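Local atomic coordinates of nitrate reductase (Ulva prolifera, PDB entry 5YLY), a protein that uses FAD in its cytochrome b5 reductase domain to pass electrons, probably from NADH, toward nitrate reduction, the first step of nitrate assimilation. Residues A[207-212]-A[225-230]. Numbering follows the deposited sequence.
Sequences LLRPEL and IHYTVD
Tyr227 reaches from strand 223-229 to the first turn of helix 209-218, and its OH comes against CB of Leu212 at 3.6 Å. CD1 of the same leucine lies at the edge of the ring, near its plane, 4.2 Å from CE1 of Tyr227. Beside this pair, CD1 of Ile225 packs against Leu212 as well: it lies 3.9 Å from CB of Leu212 and 3.3 Å from that residue's carbonyl O. Arg209 has its CG 4.0 Å from Tyr227 OH, and the chain, with CG anti to the backbone N (chi1 -167°) and extended as far as NE, carries the guanidinium over the ring face, Arg209 CZ 5.5 Å from the centroid of the Tyr227 ring and 15° off its normal. The two planes are 55° apart, and at this length the cation-pi contact is at most weakly attractive; the stronger partner of Arg209 is Glu203, salt-bridged to NH1. The tyrosine hydroxyl is hydrogen-bonded to Glu213 OE2, and Tyr238 meets the ring edge-to-face, which together probably limit how the ring can turn. Leu196 backs Leu212 and Ile225 from the neighbouring strand. This is the helix-on-sheet packing of a beta-alpha-beta crossover, strand 193-200, helix 209-218, strand 223-229, in the parallel-sheet NAD-binding domain of the ferredoxin reductase-like fold.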
# COMPACT_ATOMS: atom_id res chain seq x y z
N LEU A 207 -7.09 1.92 -7.11
CA LEU A 207 -6.41 3.12 -6.65
C LEU A 207 -5.15 3.36 -7.48
O LEU A 207 -4.47 2.41 -7.87
CB LEU A 207 -5.99 2.98 -5.16
CG LEU A 207 -7.11 2.98 -4.12
CD1 LEU A 207 -6.54 2.63 -2.73
CD2 LEU A 207 -7.81 4.33 -4.05
N LEU A 208 -4.81 4.64 -7.69
CA LEU A 208 -3.56 5.10 -8.32
C LEU A 208 -3.27 4.42 -9.67
O LEU A 208 -2.10 4.17 -10.00
CB LEU A 208 -2.38 4.89 -7.32
CG LEU A 208 -2.48 5.67 -6.00
CD1 LEU A 208 -1.59 5.04 -4.93
CD2 LEU A 208 -2.13 7.15 -6.21
N ARG A 209 -4.32 4.14 -10.44
CA ARG A 209 -4.13 3.48 -11.74
C ARG A 209 -3.22 4.29 -12.69
O ARG A 209 -2.30 3.69 -13.24
CB ARG A 209 -5.45 3.13 -12.42
CG ARG A 209 -5.24 2.17 -13.59
CD ARG A 209 -6.59 1.75 -14.11
NE ARG A 209 -6.47 0.89 -15.28
CZ ARG A 209 -7.52 0.49 -15.98
NH1 ARG A 209 -8.74 0.87 -15.63
NH2 ARG A 209 -7.36 -0.29 -17.04
N PRO A 210 -3.42 5.63 -12.88
CA PRO A 210 -2.50 6.38 -13.77
C PRO A 210 -1.04 6.27 -13.32
O PRO A 210 -0.15 6.07 -14.14
CB PRO A 210 -3.03 7.82 -13.67
CG PRO A 210 -4.51 7.64 -13.41
CD PRO A 210 -4.47 6.53 -12.36
N GLU A 211 -0.82 6.34 -12.00
CA GLU A 211 0.52 6.26 -11.40
C GLU A 211 1.14 4.90 -11.62
O GLU A 211 2.32 4.82 -11.96
CB GLU A 211 0.50 6.58 -9.91
CG GLU A 211 0.22 8.05 -9.63
CD GLU A 211 -1.23 8.50 -9.71
OE1 GLU A 211 -2.14 7.67 -9.93
OE2 GLU A 211 -1.45 9.72 -9.57
N LEU A 212 0.34 3.83 -11.42
CA LEU A 212 0.82 2.46 -11.66
C LEU A 212 1.17 2.27 -13.12
O LEU A 212 2.25 1.74 -13.43
CB LEU A 212 -0.22 1.43 -11.22
CG LEU A 212 -0.46 1.29 -9.70
CD1 LEU A 212 -1.67 0.38 -9.44
CD2 LEU A 212 0.79 0.76 -8.99
N ILE A 225 2.49 -5.10 -14.25
CA ILE A 225 1.32 -4.95 -13.39
C ILE A 225 0.14 -5.64 -14.06
O ILE A 225 -0.09 -5.44 -15.26
CB ILE A 225 1.04 -3.46 -13.05
CG1 ILE A 225 2.24 -2.79 -12.31
CG2 ILE A 225 -0.25 -3.31 -12.21
CD1 ILE A 225 2.27 -1.36 -12.39
N HIS A 226 -0.59 -6.48 -13.29
CA HIS A 226 -1.77 -7.17 -13.80
C HIS A 226 -2.90 -6.88 -12.84
O HIS A 226 -2.67 -6.79 -11.63
CB HIS A 226 -1.54 -8.67 -13.93
CG HIS A 226 -2.56 -9.33 -14.79
ND1 HIS A 226 -2.41 -9.35 -16.16
CD2 HIS A 226 -3.72 -9.95 -14.49
CE1 HIS A 226 -3.43 -10.03 -16.65
NE2 HIS A 226 -4.25 -10.40 -15.69
N TYR A 227 -4.11 -6.71 -13.38
CA TYR A 227 -5.30 -6.39 -12.60
C TYR A 227 -6.35 -7.46 -12.74
O TYR A 227 -6.43 -8.14 -13.77
CB TYR A 227 -5.92 -5.07 -13.10
CG TYR A 227 -4.98 -3.89 -13.14
CD1 TYR A 227 -4.82 -3.07 -12.03
CD2 TYR A 227 -4.29 -3.56 -14.31
CE1 TYR A 227 -3.97 -1.96 -12.06
CE2 TYR A 227 -3.43 -2.46 -14.35
CZ TYR A 227 -3.29 -1.66 -13.23
OH TYR A 227 -2.43 -0.59 -13.27
N THR A 228 -7.22 -7.59 -11.71
CA THR A 228 -8.43 -8.40 -11.76
C THR A 228 -9.54 -7.62 -11.09
O THR A 228 -9.28 -6.86 -10.16
CB THR A 228 -8.29 -9.84 -11.24
OG1 THR A 228 -9.46 -10.57 -11.64
CG2 THR A 228 -8.13 -9.93 -9.72
N VAL A 229 -10.74 -7.75 -11.62
CA VAL A 229 -11.94 -7.14 -11.05
C VAL A 229 -13.01 -8.24 -10.96
O VAL A 229 -12.97 -9.18 -11.75
CB VAL A 229 -12.42 -5.85 -11.78
CG1 VAL A 229 -11.39 -4.72 -11.68
CG2 VAL A 229 -12.79 -6.13 -13.23
N ASP A 230 -13.91 -8.17 -9.95
CA ASP A 230 -14.96 -9.17 -9.75
C ASP A 230 -15.92 -9.11 -10.93
O ASP A 230 -16.07 -10.10 -11.66
CB ASP A 230 -15.73 -8.91 -8.44
CG ASP A 230 -14.93 -9.06 -7.15
OD1 ASP A 230 -13.76 -9.46 -7.21
OD2 ASP A 230 -15.51 -8.81 -6.07